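Local coordinates for C381 turret protein (Sulfolobus turreted icosahedral virus, PDB 4IND), which forms part of the turret of an archaeal icosahedral virus, as a chain of three jelly-roll domains that assembles as a pentamer, at residues V94-F99 with I132-G137; V86-S91 with P136-L141. All coordinates share one frame; numbering follows the deposited sequence. Where two conformers were deposited one is given.

Interaction 1 of 2, residues V94-F99 with I132-G137; sequences VTVTPF and IQLPPG
Val96 lays its two methyl groups over Ile132 and Pro135, so that one small side chain spans Ile132 of the facing strand and Pro135 just beyond its end. The contact lies in the first of the three jelly-roll domains of this chain. It joins strand 94-96, which pairs with strand 108-110, to strand 130-134, an outer strand of a separate three-stranded antiparallel sheet. The two strands run nearly antiparallel, at 167°, but their axes stay 7.5 Å apart. No direct hydrogen bond crosses between them.

Side chains and water fill the gap. Val96 CG1 stands anti to the backbone N (chi1 155°) and touches the tip of Ile132, with CG1 3.5 Å from Ile132 CD1. Ile132 is extended, with CG1 also anti to its own backbone N. This sends CD1 across the gap at about a right angle to Val96. Val96 CG2 takes the other direction and meets the ring of Pro135, with CG2 3.8 Å from Pro135 CD. Further along, Pro135 CG comes to 3.8 Å from Val94 CB, the two side chains crossing obliquely. The Pro135 ring is therefore wedged against both valines. Leu138 of strand 138-147 also touches Val94 and Val96. Ile118 and Asp120 of strand 114-124 touch Ile132.

Polar backbone groups are joined through two waters beside this apolar row. The amides of Thr97 and Gln133 each donate to a water, and that water donates to the carbonyl O of the other residue. This pair of bridges stands in for direct strand pairing. Water 2 sits 2.7 Å from Gln133 N and 3.1 Å from Thr97 O. Water 1 lies 2.8 Å from Thr97 N and closer still, 2.5 Å, to Gln133 O.

Interaction 2 of 2, residues V86-S91 with P136-L141; sequences VYNTNS and PGLAIL
Thr89 sets its side chain against Gly137, just before the facing strand begins. Its CB lies 3.4 Å from Gly137 O. OG1 sits between the backbone N and the carbonyl carbon (chi1 67°) and donates to that same oxygen, with OG1 2.6 Å from Gly137 O. This bond lies in the carbonyl plane, on a lone pair. CG2, anti to the carbonyl carbon, also lies near Gly137 O. It meets the edge of the Tyr87 ring in its plane and, more loosely, Ala139 CB. The Thr89 amide gives Gly137 O a second bond, with Thr89 N 2.9 Å away and above the carbonyl plane. One oxygen is thus gripped twice by one residue.

Beyond it the two strands pair as regular antiparallel neighbours. Tyr87 and Ala139 form the hydrogen-bonded pair, with Ala139 N 2.8 Å from Tyr87 O in a nearly straight bond (170°). The return bond, Tyr87 N to Ala139 O, is in plane on a lone pair. Leu138 CD2 reaches across to Val86 CG2 at 4.0 Å, on the face that also carries Asn88 and Ile140. Asn88 starts the turn out of the strand as an Asx turn, its OD1 accepting from Asn90 N; its ND2 bonds to Phe92 O.

Strand 78-88 is flanked by strands 138-147 and 114-124 in this jelly-roll sheet. Strands 41-49 and 52-60 pack over the face of Tyr87 and Ala139, and strand 94-96 over that of Asn88 and Leu138.

Overall arrangement
Both contacts belong to the first jelly-roll domain and share Pro136 and Gly137, where strand 130-134 leads on to strand 138-147. Strand 78-88 is likewise followed in the chain by strand 94-96. Interaction 2 is true pairing within one sheet, carried by direct backbone bonds and finished by a threonine hydroxyl. Interaction 1 joins separate sheets through apolar side chains and bridging water. Each combines buried residues with a more accessible margin. They meet inside the domain, where Leu134 CD1 touches Ile140 CD1 at 3.4 Å and Leu138 is a shared neighbour. Their centres are about 10 Å apart.

Interaction 1 of 2, residues V94-F99 with I132-G137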
ATOM      1  N   VAL A  94       2.623  14.553  42.720  1.00 31.48           N
ATOM      2  CA  VAL A  94       1.494  15.292  42.179  1.00 34.87           C
ATOM      3  C   VAL A  94       0.784  14.399  41.183  1.00 33.46           C
ATOM      4  O   VAL A  94       1.361  13.432  40.706  1.00 34.32           O
ATOM      5  CB  VAL A  94       1.944  16.608  41.505  1.00 31.63           C
ATOM      6  CG1 VAL A  94       2.691  17.483  42.524  1.00 35.71           C
ATOM      7  CG2 VAL A  94       2.820  16.333  40.291  1.00 33.66           C
ATOM      8  N   THR A  95      -0.472  14.717  40.884  1.00 32.88           N
ATOM      9  CA  THR A  95      -1.235  13.907  39.949  1.00 33.71           C
ATOM     10  C   THR A  95      -1.671  14.741  38.753  1.00 39.87           C
ATOM     11  O   THR A  95      -1.829  15.967  38.839  1.00 36.12           O
ATOM     12  CB  THR A  95      -2.447  13.228  40.612  1.00 45.40           C
ATOM     13  OG1 THR A  95      -3.460  14.201  40.848  1.00 48.01           O
ATOM     14  CG2 THR A  95      -2.061  12.583  41.931  1.00 51.69           C
ATOM     15  N   VAL A  96      -1.828  14.077  37.621  1.00 30.90           N
ATOM     16  CA  VAL A  96      -2.306  14.729  36.418  1.00 32.79           C
ATOM     17  C   VAL A  96      -3.431  13.860  35.881  1.00 32.55           C
ATOM     18  O   VAL A  96      -3.413  12.632  36.058  1.00 27.58           O
ATOM     19  CB  VAL A  96      -1.163  14.858  35.393  1.00 40.04           C
ATOM     20  CG1 VAL A  96      -1.711  14.951  33.996  1.00 48.79           C
ATOM     21  CG2 VAL A  96      -0.279  16.073  35.716  1.00 32.96           C
ATOM     22  N   THR A  97      -4.417  14.491  35.253  1.00 29.81           N
ATOM     23  CA  THR A  97      -5.541  13.771  34.669  1.00 32.39           C
ATOM     24  C   THR A  97      -5.505  13.891  33.152  1.00 29.30           C
ATOM     25  O   THR A  97      -5.868  14.938  32.599  1.00 27.25           O
ATOM     26  CB  THR A  97      -6.874  14.326  35.208  1.00 34.36           C
ATOM     27  OG1 THR A  97      -6.870  14.257  36.645  1.00 33.78           O
ATOM     28  CG2 THR A  97      -8.062  13.543  34.656  1.00 39.57           C
ATOM     29  N   PRO A  98      -5.062  12.821  32.452  1.00 24.60           N
ATOM     30  CA  PRO A  98      -4.955  12.959  30.997  1.00 22.68           C
ATOM     31  C   PRO A  98      -6.313  13.138  30.341  1.00 27.03           C
ATOM     32  O   PRO A  98      -7.325  12.670  30.869  1.00 27.13           O
ATOM     33  CB  PRO A  98      -4.260  11.646  30.561  1.00 26.96           C
ATOM     34  CG  PRO A  98      -4.509  10.701  31.650  1.00 25.17           C
ATOM     35  CD  PRO A  98      -4.538  11.528  32.923  1.00 26.64           C
ATOM     36  N   PHE A  99      -6.321  13.813  29.193  1.00 25.72           N
ATOM     37  CA  PHE A  99      -7.530  14.077  28.430  1.00 24.37           C
ATOM     38  C   PHE A  99      -8.150  12.785  27.880  1.00 21.39           C
ATOM     39  O   PHE A  99      -9.315  12.491  28.134  1.00 24.17           O
ATOM     40  CB  PHE A  99      -7.165  15.052  27.298  1.00 27.54           C
ATOM     41  CG  PHE A  99      -8.336  15.554  26.488  1.00 26.09           C
ATOM     42  CD1 PHE A  99      -9.336  16.318  27.080  1.00 27.52           C
ATOM     43  CD2 PHE A  99      -8.399  15.326  25.117  1.00 28.08           C
ATOM     44  CE1 PHE A  99     -10.412  16.822  26.317  1.00 30.84           C
ATOM     45  CE2 PHE A  99      -9.467  15.827  24.350  1.00 24.72           C
ATOM     46  CZ  PHE A  99     -10.468  16.576  24.953  1.00 23.24           C
ATOM     47  N   ILE A 132      -5.655  19.838  29.261  1.00 25.97           N
ATOM     48  CA  ILE A 132      -5.076  19.168  30.424  1.00 27.33           C
ATOM     49  C   ILE A 132      -4.618  20.205  31.449  1.00 30.05           C
ATOM     50  O   ILE A 132      -4.101  21.263  31.088  1.00 28.29           O
ATOM     51  CB  ILE A 132      -3.911  18.222  30.022  1.00 24.97           C
ATOM     52  CG1 ILE A 132      -3.487  17.329  31.203  1.00 25.58           C
ATOM     53  CG2 ILE A 132      -2.730  19.009  29.476  1.00 23.40           C
ATOM     54  CD1 ILE A 132      -2.471  16.255  30.797  1.00 28.89           C
ATOM     55  N   GLN A 133      -4.817  19.903  32.722  1.00 28.44           N
ATOM     56  CA  GLN A 133      -4.348  20.776  33.794  1.00 33.45           C
ATOM     57  C   GLN A 133      -3.022  20.270  34.335  1.00 30.09           C
ATOM     58  O   GLN A 133      -2.783  19.059  34.405  1.00 33.97           O
ATOM     59  CB  GLN A 133      -5.375  20.855  34.930  1.00 33.35           C
ATOM     60  CG  GLN A 133      -6.655  21.573  34.577  1.00 36.22           C
ATOM     61  CD  GLN A 133      -7.514  21.850  35.802  1.00 41.92           C
ATOM     62  OE1 GLN A 133      -7.002  22.102  36.888  1.00 43.75           O
ATOM     63  NE2 GLN A 133      -8.825  21.777  35.635  1.00 50.12           N
ATOM     64  N   LEU A 134      -2.164  21.208  34.726  1.00 33.04           N
ATOM     65  CA  LEU A 134      -0.852  20.892  35.268  1.00 27.54           C
ATOM     66  C   LEU A 134      -0.706  21.577  36.609  1.00 30.15           C
ATOM     67  O   LEU A 134      -0.877  22.790  36.699  1.00 26.30           O
ATOM     68  CB  LEU A 134       0.241  21.375  34.303  1.00 25.93           C
ATOM     69  CG  LEU A 134       0.149  20.823  32.876  1.00 30.12           C
ATOM     70  CD1 LEU A 134       1.096  21.547  31.930  1.00 40.27           C
ATOM     71  CD2 LEU A 134       0.393  19.325  32.857  1.00 31.20           C
ATOM     72  N   PRO A 135      -0.382  20.811  37.663  1.00 28.06           N
ATOM     73  CA  PRO A 135      -0.304  21.362  39.026  1.00 27.71           C
ATOM     74  C   PRO A 135       0.973  22.158  39.280  1.00 30.23           C
ATOM     75  O   PRO A 135       1.980  21.978  38.582  1.00 31.02           O
ATOM     76  CB  PRO A 135      -0.316  20.100  39.921  1.00 30.30           C
ATOM     77  CG  PRO A 135       0.286  19.041  39.052  1.00 29.78           C
ATOM     78  CD  PRO A 135      -0.183  19.348  37.638  1.00 26.25           C
ATOM     79  N   PRO A 136       0.936  23.040  40.289  1.00 28.61           N
ATOM     80  CA  PRO A 136       2.093  23.828  40.727  1.00 28.55           C
ATOM     81  C   PRO A 136       3.336  22.975  40.971  1.00 30.63           C
ATOM     82  O   PRO A 136       3.249  21.888  41.561  1.00 30.26           O
ATOM     83  CB  PRO A 136       1.610  24.444  42.043  1.00 31.41           C
ATOM     84  CG  PRO A 136       0.135  24.545  41.870  1.00 34.50           C
ATOM     85  CD  PRO A 136      -0.262  23.311  41.113  1.00 27.89           C
ATOM     86  N   GLY A 137       4.492  23.471  40.529  1.00 27.82           N
ATOM     87  CA  GLY A 137       5.740  22.778  40.804  1.00 29.65           C
ATOM     88  C   GLY A 137       6.181  21.883  39.654  1.00 28.15           C
ATOM     89  O   GLY A 137       7.310  21.408  39.646  1.00 33.07           O
TER
HETATM   90  O   HOH W   1      -4.497  17.333  35.107  1.00 29.15           O
HETATM   91  O   HOH W   2      -6.580  17.912  33.279  1.00 32.36           O

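Interaction 2 of 2, residues V86-S91 with P136-L141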
ATOM      1  N   VAL A  86       7.836  16.238  31.578  1.00 21.88           N
ATOM      2  CA  VAL A  86       7.755  17.160  32.726  1.00 24.35           C
ATOM      3  C   VAL A  86       8.735  16.745  33.810  1.00 27.70           C
ATOM      4  O   VAL A  86       9.281  15.638  33.784  1.00 27.88           O
ATOM      5  CB  VAL A  86       6.330  17.232  33.339  1.00 26.51           C
ATOM      6  CG1 VAL A  86       5.305  17.671  32.309  1.00 23.57           C
ATOM      7  CG2 VAL A  86       5.950  15.883  33.940  1.00 27.88           C
ATOM      8  N   TYR A  87       8.961  17.636  34.769  1.00 25.13           N
ATOM      9  CA  TYR A  87       9.790  17.335  35.913  1.00 24.80           C
ATOM     10  C   TYR A  87       9.117  17.907  37.164  1.00 27.07           C
ATOM     11  O   TYR A  87       8.763  19.095  37.223  1.00 28.10           O
ATOM     12  CB  TYR A  87      11.213  17.910  35.764  1.00 26.92           C
ATOM     13  CG  TYR A  87      12.062  17.659  36.994  1.00 22.91           C
ATOM     14  CD1 TYR A  87      12.740  16.465  37.153  1.00 23.63           C
ATOM     15  CD2 TYR A  87      12.178  18.618  38.006  1.00 31.34           C
ATOM     16  CE1 TYR A  87      13.517  16.222  38.268  1.00 31.91           C
ATOM     17  CE2 TYR A  87      12.961  18.387  39.142  1.00 37.11           C
ATOM     18  CZ  TYR A  87      13.620  17.177  39.267  1.00 30.96           C
ATOM     19  OH  TYR A  87      14.397  16.906  40.379  1.00 32.19           O
ATOM     20  N   ASN A  88       8.909  17.051  38.153  1.00 28.56           N
ATOM     21  CA  ASN A  88       8.206  17.454  39.357  1.00 29.59           C
ATOM     22  C   ASN A  88       9.214  18.025  40.347  1.00 28.50           C
ATOM     23  O   ASN A  88      10.003  17.288  40.940  1.00 34.54           O
ATOM     24  CB  ASN A  88       7.479  16.254  39.969  1.00 33.75           C
ATOM     25  CG  ASN A  88       6.726  16.623  41.247  1.00 38.64           C
ATOM     26  OD1 ASN A  88       6.581  17.808  41.575  1.00 28.15           O
ATOM     27  ND2 ASN A  88       6.241  15.620  41.967  1.00 32.31           N
ATOM     28  N   THR A  89       9.223  19.347  40.495  1.00 28.53           N
ATOM     29  CA  THR A  89      10.188  19.999  41.372  1.00 32.66           C
ATOM     30  C   THR A  89       9.783  19.908  42.826  1.00 31.86           C
ATOM     31  O   THR A  89      10.565  20.253  43.690  1.00 31.07           O
ATOM     32  CB  THR A  89      10.396  21.499  41.037  1.00 28.53           C
ATOM     33  OG1 THR A  89       9.193  22.210  41.321  1.00 28.97           O
ATOM     34  CG2 THR A  89      10.753  21.706  39.561  1.00 30.59           C
ATOM     35  N   ASN A  90       8.548  19.488  43.093  1.00 31.91           N
ATOM     36  CA  ASN A  90       8.059  19.339  44.464  1.00 29.61           C
ATOM     37  C   ASN A  90       8.684  18.138  45.192  1.00 34.37           C
ATOM     38  O   ASN A  90       9.054  17.147  44.571  1.00 36.71           O
ATOM     39  CB  ASN A  90       6.523  19.144  44.470  1.00 32.61           C
ATOM     40  CG  ASN A  90       5.778  20.269  43.760  1.00 36.95           C
ATOM     41  OD1 ASN A  90       5.474  20.246  42.736  1.00 38.66           O
ATOM     42  ND2 ASN A  90       5.542  21.172  44.347  1.00 31.53           N
ATOM     43  N   SER A  91       8.763  18.216  46.519  1.00 34.68           N
ATOM     44  CA  SER A  91       9.241  17.084  47.295  1.00 42.29           C
ATOM     45  C   SER A  91       8.097  16.134  47.659  1.00 45.67           C
ATOM     46  O   SER A  91       8.229  15.311  48.568  1.00 55.49           O
ATOM     47  CB  SER A  91       9.949  17.582  48.541  1.00 49.02           C
ATOM     48  OG  SER A  91       9.067  18.362  49.322  1.00 49.68           O
ATOM     49  N   PRO A 136       0.936  23.040  40.289  1.00 28.61           N
ATOM     50  CA  PRO A 136       2.093  23.828  40.727  1.00 28.55           C
ATOM     51  C   PRO A 136       3.336  22.975  40.971  1.00 30.63           C
ATOM     52  O   PRO A 136       3.249  21.888  41.561  1.00 30.26           O
ATOM     53  CB  PRO A 136       1.610  24.444  42.043  1.00 31.41           C
ATOM     54  CG  PRO A 136       0.135  24.545  41.870  1.00 34.50           C
ATOM     55  CD  PRO A 136      -0.262  23.311  41.113  1.00 27.89           C
ATOM     56  N   GLY A 137       4.492  23.471  40.529  1.00 27.82           N
ATOM     57  CA  GLY A 137       5.740  22.778  40.804  1.00 29.65           C
ATOM     58  C   GLY A 137       6.181  21.883  39.654  1.00 28.15           C
ATOM     59  O   GLY A 137       7.310  21.408  39.646  1.00 33.07           O
ATOM     60  N   LEU A 138       5.301  21.655  38.685  1.00 25.32           N
ATOM     61  CA  LEU A 138       5.692  20.870  37.505  1.00 29.59           C
ATOM     62  C   LEU A 138       6.429  21.773  36.522  1.00 32.32           C
ATOM     63  O   LEU A 138       5.929  22.833  36.139  1.00 28.02           O
ATOM     64  CB  LEU A 138       4.475  20.279  36.806  1.00 25.12           C
ATOM     65  CG  LEU A 138       4.010  18.865  37.090  1.00 38.83           C
ATOM     66  CD1 LEU A 138       3.107  18.410  35.940  1.00 34.51           C
ATOM     67  CD2 LEU A 138       5.188  17.895  37.305  1.00 33.94           C
ATOM     68  N   ALA A 139       7.632  21.373  36.145  1.00 24.87           N
ATOM     69  CA  ALA A 139       8.352  22.004  35.049  1.00 26.28           C
ATOM     70  C   ALA A 139       7.896  21.333  33.745  1.00 26.38           C
ATOM     71  O   ALA A 139       7.776  20.105  33.687  1.00 32.79           O
ATOM     72  CB  ALA A 139       9.858  21.780  35.252  1.00 20.83           C
ATOM     73  N   ILE A 140       7.648  22.131  32.708  0.59 23.40           N
ATOM     74  CA  ILE A 140       7.265  21.587  31.411  0.59 27.08           C
ATOM     75  C   ILE A 140       8.433  21.702  30.441  0.59 27.25           C
ATOM     76  O   ILE A 140       8.817  22.803  30.058  0.59 25.47           O
ATOM     77  CB  ILE A 140       6.047  22.332  30.854  0.59 29.95           C
ATOM     78  CG1 ILE A 140       4.985  22.485  31.944  0.59 31.70           C
ATOM     79  CG2 ILE A 140       5.483  21.622  29.631  0.59 30.89           C
ATOM     80  CD1 ILE A 140       3.895  23.496  31.612  0.59 25.46           C
ATOM     81  N   LEU A 141       8.997  20.565  30.037  1.00 27.40           N
ATOM     82  CA  LEU A 141      10.228  20.585  29.236  1.00 24.27           C
ATOM     83  C   LEU A 141       9.985  20.486  27.726  1.00 21.67           C
ATOM     84  O   LEU A 141      10.670  21.156  26.937  1.00 26.18           O
ATOM     85  CB  LEU A 141      11.198  19.475  29.663  1.00 25.99           C
ATOM     86  CG  LEU A 141      11.552  19.262  31.134  1.00 39.14           C
ATOM     87  CD1 LEU A 141      12.880  18.512  31.266  1.00 44.63           C
ATOM     88  CD2 LEU A 141      11.599  20.549  31.895  1.00 40.01           C
TER